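Local coordinates for CaaX farnesyltransferase beta subunit Ram1 (Aspergillus fumigatus, PDB 4L9P) that forms the beta subunit of a zinc-dependent protein farnesyltransferase, which transfers a farnesyl group from farnesyl diphosphate to the cysteine of CaaX proteins, at the interface of chains B and A. Numbering follows the deposited sequence. Chains: chain A, CaaX farnesyltransferase beta subunit Ram1; chain B, CaaX farnesyltransferase alpha subunit Ram2.

Contact 1: the interface of chains B and A. Residues chain B 341-342, 344; chain A 75-76, 349-351, 401-402, 405.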
loop_
_atom_site.group_PDB
_atom_site.type_symbol
_atom_site.label_atom_id
_atom_site.label_comp_id
_atom_site.label_asym_id
_atom_site.label_seq_id
_atom_site.Cartn_x
_atom_site.Cartn_y
_atom_site.Cartn_z
ATOM N N ILE B 341 -3.305 22.174 6.106
ATOM C CA ILE B 341 -4.048 20.913 6.266
ATOM C C ILE B 341 -3.378 19.994 7.297
ATOM O O ILE B 341 -4.015 19.048 7.802
ATOM C CB ILE B 341 -4.212 20.203 4.872
ATOM C CG1 ILE B 341 -5.363 19.219 4.903
ATOM C CG2 ILE B 341 -2.914 19.442 4.482
ATOM C CD1 ILE B 341 -6.728 19.863 5.072
ATOM N N ARG B 342 -2.086 20.234 7.561
ATOM C CA ARG B 342 -1.362 19.371 8.499
ATOM C C ARG B 342 -1.315 20.002 9.918
ATOM O O ARG B 342 -0.494 19.626 10.762
ATOM C CB ARG B 342 0.069 19.149 7.998
ATOM C CG ARG B 342 -0.002 18.304 6.678
ATOM C CD ARG B 342 1.333 18.250 5.966
ATOM N NE ARG B 342 2.343 17.557 6.765
ATOM C CZ ARG B 342 3.646 17.688 6.552
ATOM N NH1 ARG B 342 4.090 18.581 5.631
ATOM N NH2 ARG B 342 4.480 17.004 7.316
ATOM N N ASN B 344 -2.870 19.573 12.642
ATOM C CA ASN B 344 -2.897 18.747 13.864
ATOM C C ASN B 344 -1.525 18.142 14.127
ATOM O O ASN B 344 -1.141 17.917 15.285
ATOM C CB ASN B 344 -3.983 17.656 13.838
ATOM C CG ASN B 344 -5.383 18.265 13.930
ATOM O OD1 ASN B 344 -5.584 19.281 14.650
ATOM N ND2 ASN B 344 -6.318 17.762 13.147
ATOM N N LEU A 75 -9.250 27.361 2.849
ATOM C CA LEU A 75 -8.205 26.341 2.633
ATOM C C LEU A 75 -8.644 25.358 1.536
ATOM O O LEU A 75 -7.797 24.777 0.841
ATOM C CB LEU A 75 -8.006 25.567 3.965
ATOM C CG LEU A 75 -6.976 24.437 3.963
ATOM C CD1 LEU A 75 -5.580 25.032 3.678
ATOM C CD2 LEU A 75 -7.006 23.723 5.360
ATOM N N PHE A 76 -9.951 25.137 1.402
ATOM C CA PHE A 76 -10.459 24.174 0.416
ATOM C C PHE A 76 -10.988 24.821 -0.854
ATOM O O PHE A 76 -11.600 24.148 -1.689
ATOM C CB PHE A 76 -11.554 23.326 1.082
ATOM C CG PHE A 76 -11.060 22.635 2.289
ATOM C CD1 PHE A 76 -10.211 21.515 2.113
ATOM C CD2 PHE A 76 -11.383 23.047 3.577
ATOM C CE1 PHE A 76 -9.693 20.840 3.225
ATOM C CE2 PHE A 76 -10.887 22.358 4.691
ATOM C CZ PHE A 76 -10.052 21.271 4.535
ATOM N N GLN A 349 -1.271 14.241 3.033
ATOM C CA GLN A 349 -2.540 14.938 2.810
ATOM C C GLN A 349 -2.265 16.309 2.179
ATOM O O GLN A 349 -1.350 17.026 2.640
ATOM C CB GLN A 349 -3.218 15.138 4.187
ATOM C CG GLN A 349 -4.686 15.507 4.024
ATOM C CD GLN A 349 -5.445 15.431 5.309
ATOM O OE1 GLN A 349 -4.842 15.469 6.405
ATOM N NE2 GLN A 349 -6.771 15.360 5.193
ATOM N N TYR A 350 -3.067 16.654 1.170
ATOM C CA TYR A 350 -2.897 17.946 0.436
ATOM C C TYR A 350 -4.098 18.872 0.674
ATOM O O TYR A 350 -5.197 18.400 0.944
ATOM C CB TYR A 350 -2.846 17.671 -1.086
ATOM C CG TYR A 350 -1.668 16.824 -1.562
ATOM C CD1 TYR A 350 -0.605 16.458 -0.737
ATOM C CD2 TYR A 350 -1.651 16.488 -2.886
ATOM C CE1 TYR A 350 0.482 15.680 -1.278
ATOM C CE2 TYR A 350 -0.588 15.704 -3.419
ATOM C CZ TYR A 350 0.422 15.314 -2.594
ATOM O OH TYR A 350 1.498 14.557 -3.063
ATOM N N ALA A 351 -3.859 20.157 0.501
ATOM C CA ALA A 351 -4.973 21.148 0.387
ATOM C C ALA A 351 -4.732 21.856 -0.918
ATOM O O ALA A 351 -3.584 22.086 -1.266
ATOM C CB ALA A 351 -4.949 22.144 1.555
ATOM N N TYR A 401 -4.091 14.235 11.555
ATOM C CA TYR A 401 -4.350 14.607 10.173
ATOM C C TYR A 401 -5.701 15.359 10.208
ATOM O O TYR A 401 -6.335 15.472 11.267
ATOM C CB TYR A 401 -4.471 13.370 9.245
ATOM C CG TYR A 401 -5.645 12.496 9.589
ATOM C CD1 TYR A 401 -5.630 11.634 10.659
ATOM C CD2 TYR A 401 -6.774 12.527 8.778
ATOM C CE1 TYR A 401 -6.735 10.834 10.985
ATOM C CE2 TYR A 401 -7.891 11.700 9.063
ATOM C CZ TYR A 401 -7.870 10.849 10.161
ATOM O OH TYR A 401 -9.009 10.067 10.413
ATOM N N SER A 402 -6.138 15.854 9.046
ATOM C CA SER A 402 -7.391 16.603 8.941
ATOM C C SER A 402 -8.536 15.695 8.529
ATOM O O SER A 402 -8.690 15.341 7.342
ATOM C CB SER A 402 -7.231 17.764 7.924
ATOM O OG SER A 402 -8.508 18.390 7.755
ATOM N N GLY A 405 -10.608 17.625 5.930
ATOM C CA GLY A 405 -10.097 17.547 4.557
ATOM C C GLY A 405 -10.421 16.230 3.868
ATOM O O GLY A 405 -10.879 16.183 2.722
#
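B:Ile341 sets CG1 anti to its backbone N (chi1 -159°), and chi2 of 66° turns the CD1 methyl towards A:Ser402 and A:Phe76; CG2 branches off towards the backbone carbonyl O of A:Gln349. The A:Gln349 side chain is likewise anti to its N and extended beyond CG, and it crosses the isoleucine at about a right angle, with CG1 of B:Ile341 3.8 Å from the amide carbon CD of A:Gln349. CD1 of B:Ile341 meets A:Ser402 tip on, 3.5 Å from the hydroxyl OG, with the serine CB and ring atoms CE1 and CZ of A:Phe76 near it, while CD2 of A:Leu75 adds a looser contact. CB of B:Ile341 faces the methyl of A:Ala351.

The wall behind the isoleucine is fixed from within chain A. The A:Gln349 amide makes a paired bond with the A:Ser402 backbone, OE1 accepting from N at 3.0 Å and NE2 donating to O at 2.9 Å, both in the carbonyl planes on lone pairs; the two bonds fix the rotation of the amide about chi3, which turns one face of it to B:Ile341. Beside the isoleucine, ND2 of B:Asn344 donates to the A:Tyr401 carbonyl O at 3.0 Å (161° at H), within its own amide plane but from above the carbonyl plane.

The isoleucine belongs to the short 3-10 turn 340-342 leading into alpha-subunit helix 343-362, and docks between beta-subunit loops, the 3-10 turn 74-76 and the start of helix 403-413.

Contact 2: the interface of chains B and A. Residues chain B 259, 308, 341-342, 345; chain A 343, 346-347, 349, 400.
A:Ala347 and B:Arg342 meet at the middle of this patch, where the alanine packs against two guanidinium groups of the alpha subunit. Its CA lies over one face of the B:Arg342 guanidinium, towards the rim, 3.6 Å from CZ. Its CB sits over the centre of the B:Arg259 guanidinium, 3.8 Å from CZ. The small residue thus gives both flat cations an apolar surface to rest on.

Next to it, B:Tyr345 extends from helix 343-362 with CG anti to the backbone N (chi1 171°), which lays one face of the ring over A:Ser346 and A:Pro343, at the end of beta-subunit helix 338-346. OG of A:Ser346 lies 3.3 Å from CB of B:Tyr345, at the base of the ring. The far end of the ring crosses A:Pro343 obliquely, with CZ of B:Tyr345 3.8 Å from CB of the proline and the phenol OH close to the same pyrrolidine ring.

Further out, B:Arg342 bends at chi3 (64°), swinging its guanidinium towards A:Ser346. NE donates to the serine hydroxyl OG at 2.8 Å, nearly straight (175° at H) and in the guanidinium plane, so the same flat group is gripped at an edge by the serine and backed on a face by the alanine. NH2 of B:Arg342 also comes within 3.2 Å of the carbonyl O of A:Pro343, a polar approach near the C-terminal end of helix 338-346. The carbonyls at that end would be expected to suit a cationic partner. The A:Leu400 carbonyl O lies 3.5 Å from the backbone N of B:Tyr345.

By seating the end of a beta-subunit helix against alpha-subunit helices, the patch probably helps hold the alpha and beta subunits together in the farnesyltransferase heterodimer.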
loop_
_atom_site.group_PDB
_atom_site.type_symbol
_atom_site.label_atom_id
_atom_site.label_comp_id
_atom_site.label_asym_id
_atom_site.label_seq_id
_atom_site.Cartn_x
_atom_site.Cartn_y
_atom_site.Cartn_z
ATOM N N ARG B 259 9.338 18.922 -2.328
ATOM C CA ARG B 259 9.698 18.199 -1.107
ATOM C C ARG B 259 10.883 17.255 -1.296
ATOM O O ARG B 259 11.669 17.062 -0.386
ATOM C CB ARG B 259 8.487 17.410 -0.608
ATOM C CG ARG B 259 8.752 16.534 0.608
ATOM C CD ARG B 259 7.441 15.887 1.009
ATOM N NE ARG B 259 6.382 16.900 1.236
ATOM C CZ ARG B 259 6.219 17.633 2.333
ATOM N NH1 ARG B 259 7.002 17.443 3.414
ATOM N NH2 ARG B 259 5.201 18.502 2.376
ATOM N N GLU B 308 9.788 24.105 7.956
ATOM C CA GLU B 308 9.807 22.896 8.789
ATOM C C GLU B 308 11.227 22.540 9.215
ATOM O O GLU B 308 11.471 22.093 10.347
ATOM C CB GLU B 308 9.235 21.762 7.985
ATOM C CG GLU B 308 9.125 20.481 8.821
ATOM C CD GLU B 308 8.613 19.369 7.944
ATOM O OE1 GLU B 308 8.682 19.546 6.684
ATOM O OE2 GLU B 308 8.153 18.330 8.472
ATOM N N ILE B 341 -3.305 22.174 6.106
ATOM C CA ILE B 341 -4.048 20.913 6.266
ATOM C C ILE B 341 -3.378 19.994 7.297
ATOM O O ILE B 341 -4.015 19.048 7.802
ATOM C CB ILE B 341 -4.212 20.203 4.872
ATOM C CG1 ILE B 341 -5.363 19.219 4.903
ATOM C CG2 ILE B 341 -2.914 19.442 4.482
ATOM C CD1 ILE B 341 -6.728 19.863 5.072
ATOM N N ARG B 342 -2.086 20.234 7.561
ATOM C CA ARG B 342 -1.362 19.371 8.499
ATOM C C ARG B 342 -1.315 20.002 9.918
ATOM O O ARG B 342 -0.494 19.626 10.762
ATOM C CB ARG B 342 0.069 19.149 7.998
ATOM C CG ARG B 342 -0.002 18.304 6.678
ATOM C CD ARG B 342 1.333 18.250 5.966
ATOM N NE ARG B 342 2.343 17.557 6.765
ATOM C CZ ARG B 342 3.646 17.688 6.552
ATOM N NH1 ARG B 342 4.090 18.581 5.631
ATOM N NH2 ARG B 342 4.480 17.004 7.316
ATOM N N TYR B 345 -0.766 17.864 13.054
ATOM C CA TYR B 345 0.599 17.403 13.255
ATOM C C TYR B 345 1.512 18.556 13.712
ATOM O O TYR B 345 2.336 18.388 14.633
ATOM C CB TYR B 345 1.121 16.761 11.925
ATOM C CG TYR B 345 2.613 16.462 12.025
ATOM C CD1 TYR B 345 3.101 15.462 12.910
ATOM C CD2 TYR B 345 3.532 17.204 11.292
ATOM C CE1 TYR B 345 4.459 15.246 13.053
ATOM C CE2 TYR B 345 4.912 16.982 11.427
ATOM C CZ TYR B 345 5.342 16.014 12.306
ATOM O OH TYR B 345 6.696 15.803 12.460
ATOM N N PRO A 343 5.950 12.501 10.168
ATOM C CA PRO A 343 5.815 13.622 9.239
ATOM C C PRO A 343 5.567 13.120 7.825
ATOM O O PRO A 343 4.843 13.826 7.119
ATOM C CB PRO A 343 7.157 14.379 9.342
ATOM C CG PRO A 343 8.145 13.406 10.048
ATOM C CD PRO A 343 7.220 12.539 10.924
ATOM N N SER A 346 1.907 12.419 7.719
ATOM C CA SER A 346 1.191 13.688 7.711
ATOM C C SER A 346 1.265 14.371 6.342
ATOM O O SER A 346 0.242 14.911 5.837
ATOM C CB SER A 346 1.819 14.535 8.827
ATOM O OG SER A 346 1.369 15.894 8.740
ATOM N N ALA A 347 2.435 14.287 5.698
ATOM C CA ALA A 347 2.620 14.953 4.414
ATOM C C ALA A 347 1.850 14.285 3.258
ATOM O O ALA A 347 1.848 14.819 2.153
ATOM C CB ALA A 347 4.144 14.945 4.046
ATOM N N GLN A 349 -1.271 14.241 3.033
ATOM C CA GLN A 349 -2.540 14.938 2.810
ATOM C C GLN A 349 -2.265 16.309 2.179
ATOM O O GLN A 349 -1.350 17.026 2.640
ATOM C CB GLN A 349 -3.218 15.138 4.187
ATOM C CG GLN A 349 -4.686 15.507 4.024
ATOM C CD GLN A 349 -5.445 15.431 5.309
ATOM O OE1 GLN A 349 -4.842 15.469 6.405
ATOM N NE2 GLN A 349 -6.771 15.360 5.193
ATOM N N LEU A 400 -4.034 13.195 14.112
ATOM C CA LEU A 400 -2.898 13.983 13.678
ATOM C C LEU A 400 -2.948 14.419 12.203
ATOM O O LEU A 400 -1.965 14.890 11.691
ATOM C CB LEU A 400 -1.583 13.233 14.016
ATOM C CG LEU A 400 -1.382 13.052 15.545
ATOM C CD1 LEU A 400 -0.054 12.278 15.755
ATOM C CD2 LEU A 400 -1.369 14.363 16.311
#

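Contact 1 and contact 2 are neighbouring parts of one alpha-beta interface, with the centres of their C-alpha atoms about 8 Å apart. They share B:Ile341, B:Arg342 and A:Gln349, and in both the alpha subunit uses its 3-10 turn 340-342 and the following helix 343-362. From this turn, successive residues point into different surroundings: the isoleucine against mixed apolar and polar groups in contact 1, the arginine into the helix-end site of contact 2. The last helical segment of the alpha subunit is thereby pinned to the beta subunit at adjacent points, which probably fixes its orientation in the heterodimer.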